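PDB 2W2K: D-mandelate dehydrogenase from Rhodotorula graminis, which probably oxidises D-mandelate or reduces the matching 2-keto acid with a nicotinamide dinucleotide. Local coordinates for residues A112-T117 with G172-E177; D119-L124 with K176-K181; V226-P229 with L233-H236. All blocks are in the same frame, centred on the assembly; numbering follows the deposited sequence.

In the fold
Contacts 1 and 2 hold the same two elements, helix 114-130 and helix 173-185, at successive levels, and contact 3 lies in the loop after strand 223-226 of the same Rossmann-type domain. Contact 2 is the core contact: its touching residues are all buried, and it combines a salt bridge with tight methyl packing. Contact 1 is a surface contact at the N-terminal ends of the helices, with van der Waals touches and one water bridge but no direct hydrogen bond. Contact 3, also at the surface, rests on a single hydroxyl-to-carbonyl bond. Ile174 of contact 1 touches Ser227 of contact 3, so two dinucleotide-binding segments meet there.

Contact 1: residues A112-T117 with G172-E177; sequences AGDTAT and GAIQKE
The start of helix 173-185, where Ala173 and Ile174 belong to the NAD(+) site of this Rossmann-type domain, packs here against the start of helix 114-130. Gly172 and Gly113 occupy the N-cap positions, and the nearest backbone approach is 5.3 Å, between CA of Asp114 and CA of Ile174. Asp114 spans the gap with both carboxylate oxygens: OD1 lies 3.6 Å from Ile174 CG1, and OD2 lies 3.7 Å from the methyl CB of Ala173. These are van der Waals touches. CG of Asp114 stands beside its own backbone N (chi1 -72°), which swings the carboxylate across to the other helix although its CB does not aim there. Ile174 uses both branches. Its CG1 meets Asp114, while CG2 rests 4.0 Å from Thr117 CG2 and CD1 comes 4.1 Å from Thr117 CB, so the threonine methyl and CB lie against the branch methyl and the chain end of the isoleucine. A water links the flank of the interface, donating to Glu177 OE1 at 2.7 Å and hydrogen-bonded to Thr115 OG1 at 3.0 Å. Beyond the pair, Thr117 also touches Thr255 of the NAD(+) site, Ile174 lies on Ser227 in the loop after strand 223-226, and Ala112 and Ala116 pack on helix 310-330.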
# COMPACT_ATOMS: atom_id res chain seq x y z
N ALA B 112 10.18 -18.39 -3.93
CA ALA B 112 8.82 -18.44 -4.53
C ALA B 112 7.93 -17.26 -4.13
O ALA B 112 7.12 -16.79 -4.94
CB ALA B 112 8.09 -19.77 -4.19
N GLY B 113 8.04 -16.83 -2.87
CA GLY B 113 7.22 -15.73 -2.33
C GLY B 113 7.89 -14.35 -2.25
O GLY B 113 7.41 -13.48 -1.52
N ASP B 114 9.01 -14.14 -2.98
CA ASP B 114 9.73 -12.82 -2.91
C ASP B 114 8.84 -11.63 -3.34
O ASP B 114 8.84 -10.58 -2.68
CB ASP B 114 11.02 -12.80 -3.76
CG ASP B 114 12.17 -13.65 -3.16
OD1 ASP B 114 12.01 -14.29 -2.10
OD2 ASP B 114 13.27 -13.70 -3.80
N THR B 115 8.09 -11.79 -4.42
CA THR B 115 7.22 -10.69 -4.90
C THR B 115 6.09 -10.40 -3.89
O THR B 115 5.86 -9.24 -3.50
CB THR B 115 6.65 -11.00 -6.32
OG1 THR B 115 7.74 -11.00 -7.27
CG2 THR B 115 5.56 -9.95 -6.74
N ALA B 116 5.39 -11.46 -3.46
CA ALA B 116 4.27 -11.30 -2.51
C ALA B 116 4.70 -10.68 -1.16
O ALA B 116 4.08 -9.73 -0.70
CB ALA B 116 3.49 -12.63 -2.31
N THR B 117 5.79 -11.18 -0.56
CA THR B 117 6.20 -10.71 0.78
C THR B 117 6.69 -9.25 0.72
O THR B 117 6.35 -8.44 1.61
CB THR B 117 7.27 -11.63 1.43
OG1 THR B 117 6.82 -12.99 1.38
CG2 THR B 117 7.51 -11.24 2.92
N GLY B 172 18.79 -9.18 2.57
CA GLY B 172 18.66 -10.38 1.75
C GLY B 172 17.68 -10.21 0.60
O GLY B 172 17.26 -9.07 0.28
N ALA B 173 17.28 -11.33 -0.03
CA ALA B 173 16.52 -11.24 -1.29
C ALA B 173 15.19 -10.45 -1.18
O ALA B 173 14.90 -9.59 -2.03
CB ALA B 173 16.29 -12.64 -1.87
N ILE B 174 14.41 -10.73 -0.13
CA ILE B 174 13.11 -10.05 0.04
C ILE B 174 13.34 -8.56 0.29
O ILE B 174 12.66 -7.73 -0.33
CB ILE B 174 12.22 -10.70 1.17
CG1 ILE B 174 11.70 -12.08 0.71
CG2 ILE B 174 11.03 -9.81 1.55
CD1 ILE B 174 11.11 -12.94 1.83
N GLN B 175 14.27 -8.23 1.19
CA GLN B 175 14.55 -6.80 1.50
C GLN B 175 15.09 -5.98 0.30
O GLN B 175 14.75 -4.79 0.16
CB GLN B 175 15.50 -6.67 2.71
CG GLN B 175 15.59 -5.22 3.30
CD GLN B 175 14.55 -4.96 4.43
OE1 GLN B 175 13.43 -4.50 4.17
NE2 GLN B 175 14.94 -5.26 5.68
N LYS B 176 15.90 -6.61 -0.57
CA LYS B 176 16.35 -5.95 -1.80
C LYS B 176 15.17 -5.50 -2.66
O LYS B 176 15.23 -4.42 -3.28
CB LYS B 176 17.34 -6.83 -2.60
CG LYS B 176 18.72 -7.01 -1.91
CD LYS B 176 19.59 -7.98 -2.75
CE LYS B 176 20.99 -8.16 -2.16
NZ LYS B 176 21.80 -9.06 -3.07
N GLU B 177 14.09 -6.29 -2.65
CA GLU B 177 12.86 -5.92 -3.41
C GLU B 177 12.03 -4.87 -2.66
O GLU B 177 11.50 -3.95 -3.29
CB GLU B 177 12.00 -7.16 -3.73
CG GLU B 177 12.49 -7.94 -4.98
CD GLU B 177 12.30 -7.14 -6.27
OE1 GLU B 177 11.14 -7.06 -6.76
OE2 GLU B 177 13.30 -6.60 -6.81
O HOH W 1 8.64 -8.09 -7.12

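Contact 2: residues D119-L124 with K176-K181; sequences DLALYL and KEIARK
The charged part of this contact is the salt bridge from Lys181 NZ to Asp119 OD1, 2.7 Å long. The ammonium comes from above the carboxylate, 51° out of its plane, and the two side chains cross at about a right angle. Lys181 gets there with CG beside its backbone N (chi1 -67°) and the rest of the chain extended, which carries NZ over to helix 114-130; there NZ also bonds Ser118 OG, giving the buried charge two partners on one helix. A methionine in its place would probably leave the buried carboxylate of Asp119 without its countercharge and Ser118 OG without this donor. A second ion pair lies within helix 173-185: Arg180 grips Glu177 side-on, NE to OE2 at 2.9 Å and NH2 to OE1 at 3.1 Å, with both oxygens close to the guanidinium plane.

The apolar part is small and close. Ala121 CB meets Ile178 CD1 at 3.5 Å, tighter than usual for two carbons, and Ile178 CG1 follows at 3.8 Å, so the end of the isoleucine presses on a single methyl. The isopropyl end of Leu122 lies against the root of the lysine, CD1 4.1 Å and CD2 4.2 Å from Lys181 CB.

The neighbouring subunit packs on Asp119 and Lys181, and its backbone takes hydrogen bonds from Arg180, so the pair lies beside the subunit interface. The short axes approach to 9.3 Å and cross at -50°, their N-to-C directions running broadly alike. Such a pairing of helix 173-185, which follows the first strand of the nucleotide-binding sheet, with helix 114-130 before it belongs to the dinucleotide-binding domain of this dehydrogenase family.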
# COMPACT_ATOMS: atom_id res chain seq x y z
N ASP B 119 5.79 -6.90 -1.57
CA ASP B 119 4.58 -6.06 -1.79
C ASP B 119 3.80 -5.83 -0.49
O ASP B 119 3.30 -4.72 -0.24
CB ASP B 119 3.64 -6.74 -2.81
CG ASP B 119 4.06 -6.53 -4.28
OD1 ASP B 119 5.00 -5.73 -4.54
OD2 ASP B 119 3.45 -7.18 -5.17
N LEU B 120 3.65 -6.89 0.34
CA LEU B 120 2.90 -6.76 1.63
C LEU B 120 3.67 -5.85 2.61
O LEU B 120 3.05 -5.04 3.32
CB LEU B 120 2.57 -8.14 2.27
CG LEU B 120 1.51 -8.28 3.40
CD1 LEU B 120 2.06 -7.96 4.80
CD2 LEU B 120 0.19 -7.50 3.15
N ALA B 121 5.00 -5.93 2.62
CA ALA B 121 5.80 -4.97 3.42
C ALA B 121 5.61 -3.51 2.95
O ALA B 121 5.50 -2.59 3.79
CB ALA B 121 7.30 -5.37 3.43
N LEU B 122 5.55 -3.30 1.63
CA LEU B 122 5.29 -1.96 1.06
C LEU B 122 3.91 -1.42 1.49
O LEU B 122 3.78 -0.22 1.80
CB LEU B 122 5.43 -1.93 -0.49
CG LEU B 122 5.65 -0.51 -1.09
CD1 LEU B 122 7.10 -0.02 -0.83
CD2 LEU B 122 5.34 -0.51 -2.59
N TYR B 123 2.89 -2.29 1.50
CA TYR B 123 1.55 -1.95 2.04
C TYR B 123 1.62 -1.46 3.52
O TYR B 123 1.01 -0.42 3.87
CB TYR B 123 0.61 -3.17 1.90
CG TYR B 123 -0.71 -3.09 2.66
CD1 TYR B 123 -1.86 -2.54 2.07
CD2 TYR B 123 -0.83 -3.61 3.97
CE1 TYR B 123 -3.09 -2.49 2.76
CE2 TYR B 123 -2.07 -3.53 4.68
CZ TYR B 123 -3.18 -2.98 4.07
OH TYR B 123 -4.40 -2.93 4.75
N LEU B 124 2.33 -2.20 4.37
CA LEU B 124 2.48 -1.79 5.79
C LEU B 124 3.25 -0.45 5.94
O LEU B 124 2.90 0.37 6.80
CB LEU B 124 3.17 -2.89 6.60
CG LEU B 124 2.49 -4.28 6.69
CD1 LEU B 124 3.41 -5.24 7.44
CD2 LEU B 124 1.10 -4.16 7.39
N LYS B 176 15.90 -6.61 -0.57
CA LYS B 176 16.35 -5.95 -1.80
C LYS B 176 15.17 -5.50 -2.66
O LYS B 176 15.23 -4.42 -3.28
CB LYS B 176 17.34 -6.83 -2.60
CG LYS B 176 18.72 -7.01 -1.91
CD LYS B 176 19.59 -7.98 -2.75
CE LYS B 176 20.99 -8.16 -2.16
NZ LYS B 176 21.80 -9.06 -3.07
N GLU B 177 14.09 -6.29 -2.65
CA GLU B 177 12.86 -5.92 -3.41
C GLU B 177 12.03 -4.87 -2.66
O GLU B 177 11.50 -3.95 -3.29
CB GLU B 177 12.00 -7.16 -3.73
CG GLU B 177 12.49 -7.94 -4.98
CD GLU B 177 12.30 -7.14 -6.27
OE1 GLU B 177 11.14 -7.06 -6.76
OE2 GLU B 177 13.30 -6.60 -6.81
N ILE B 178 11.88 -5.02 -1.33
CA ILE B 178 11.32 -3.95 -0.49
C ILE B 178 12.02 -2.59 -0.80
O ILE B 178 11.35 -1.58 -1.10
CB ILE B 178 11.34 -4.28 1.06
CG1 ILE B 178 10.55 -5.58 1.38
CG2 ILE B 178 10.77 -3.09 1.88
CD1 ILE B 178 10.68 -6.05 2.87
N ALA B 179 13.36 -2.59 -0.76
CA ALA B 179 14.16 -1.35 -0.94
C ALA B 179 14.06 -0.79 -2.35
O ALA B 179 14.02 0.43 -2.54
CB ALA B 179 15.66 -1.60 -0.56
N ARG B 180 14.04 -1.66 -3.35
CA ARG B 180 13.91 -1.21 -4.76
C ARG B 180 12.56 -0.45 -4.93
O ARG B 180 12.51 0.65 -5.53
CB ARG B 180 13.98 -2.40 -5.73
CG ARG B 180 13.94 -1.99 -7.24
CD ARG B 180 13.90 -3.19 -8.20
NE ARG B 180 12.70 -4.00 -8.06
CZ ARG B 180 11.49 -3.66 -8.53
NH1 ARG B 180 11.29 -2.52 -9.19
NH2 ARG B 180 10.47 -4.47 -8.33
N LYS B 181 11.50 -1.03 -4.39
CA LYS B 181 10.16 -0.43 -4.49
C LYS B 181 10.04 0.87 -3.66
O LYS B 181 9.50 1.87 -4.14
CB LYS B 181 9.09 -1.49 -4.14
CG LYS B 181 8.98 -2.66 -5.17
CD LYS B 181 8.15 -3.85 -4.60
CE LYS B 181 8.22 -5.03 -5.55
NZ LYS B 181 7.61 -6.29 -5.01

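Contact 3: residues V226-P229 with L233-H236; sequences VSVP and LTHH
Val228 and the carbonyl of Pro229 meet Thr234 across the loop that follows strand 223-226, the fourth strand in order across the parallel sheet of the Rossmann-type domain, counting from 209-210. Val226 ends that strand, its backbone hydrogen-bonded to Val253 of the adjacent strand 250-254. At Ser227 the chain, still backbone-bonded to Val169, leaves the sheet and its side chain touches Gln175 on helix 173-185. Val228, which belongs to the NAD(+) site, directs its side chain at the second segment, but the touch is light: CG2 is 4.4 Å from Thr234 CG2. Pro229 provides the polar link through its carbonyl rather than its ring. The nearest CA atoms, those of Pro229 and Thr234, are 7.5 Å apart, so the side chain of Thr234 does the bridging between the two backbones. Its hydroxyl stands between its own backbone N and carbonyl carbon (chi1 61°), which places it beside the carbonyl of Pro229, and also accepts a bond from Met231 N, which closes the turn between the segments. Thr234 OG1 donates to Pro229 O at 2.8 Å, in the carbonyl plane and on a lone pair, with a C=O...donor angle of 135°.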
# COMPACT_ATOMS: atom_id res chain seq x y z
N VAL B 226 11.91 -4.82 9.27
CA VAL B 226 12.53 -6.08 9.78
C VAL B 226 12.37 -7.23 8.77
O VAL B 226 11.24 -7.67 8.49
CB VAL B 226 11.95 -6.49 11.20
CG1 VAL B 226 12.65 -7.76 11.76
CG2 VAL B 226 12.07 -5.30 12.22
N SER B 227 13.49 -7.75 8.24
CA SER B 227 13.49 -8.90 7.30
C SER B 227 14.80 -9.71 7.45
O SER B 227 15.77 -9.49 6.70
CB SER B 227 13.30 -8.42 5.85
OG SER B 227 13.12 -9.53 4.95
N VAL B 228 14.80 -10.65 8.40
CA VAL B 228 15.96 -11.51 8.71
C VAL B 228 15.45 -12.93 9.00
O VAL B 228 14.28 -13.11 9.39
CB VAL B 228 16.77 -11.03 9.97
CG1 VAL B 228 17.57 -9.76 9.68
CG2 VAL B 228 15.87 -10.86 11.20
N PRO B 229 16.32 -13.95 8.85
CA PRO B 229 15.94 -15.33 9.24
C PRO B 229 15.73 -15.44 10.75
O PRO B 229 16.51 -14.85 11.52
CB PRO B 229 17.17 -16.17 8.82
CG PRO B 229 17.97 -15.30 7.90
CD PRO B 229 17.69 -13.88 8.31
N LEU B 233 19.72 -16.63 17.60
CA LEU B 233 20.45 -15.35 17.68
C LEU B 233 19.63 -14.14 17.21
O LEU B 233 20.02 -13.00 17.44
CB LEU B 233 21.81 -15.44 16.95
CG LEU B 233 22.92 -16.31 17.58
CD1 LEU B 233 24.13 -16.42 16.64
CD2 LEU B 233 23.34 -15.79 18.97
N THR B 234 18.47 -14.39 16.59
CA THR B 234 17.54 -13.28 16.26
C THR B 234 16.23 -13.24 17.11
O THR B 234 15.34 -12.42 16.84
CB THR B 234 17.24 -13.20 14.71
OG1 THR B 234 16.61 -14.41 14.27
CG2 THR B 234 18.54 -12.99 13.91
N HIS B 235 16.13 -14.09 18.14
CA HIS B 235 15.01 -13.98 19.12
C HIS B 235 15.10 -12.69 19.94
O HIS B 235 16.11 -12.43 20.58
CB HIS B 235 14.96 -15.21 20.05
CG HIS B 235 13.78 -15.22 20.99
ND1 HIS B 235 13.86 -14.71 22.27
CD2 HIS B 235 12.51 -15.67 20.84
CE1 HIS B 235 12.69 -14.84 22.87
NE2 HIS B 235 11.85 -15.43 22.03
N HIS B 236 14.04 -11.87 19.93
CA HIS B 236 14.06 -10.55 20.56
C HIS B 236 15.26 -9.67 20.09
O HIS B 236 15.82 -8.89 20.90
CB HIS B 236 14.00 -10.68 22.11
CG HIS B 236 12.67 -11.12 22.65
ND1 HIS B 236 12.40 -11.15 24.00
CD2 HIS B 236 11.53 -11.54 22.03
CE1 HIS B 236 11.16 -11.58 24.20
NE2 HIS B 236 10.61 -11.81 23.01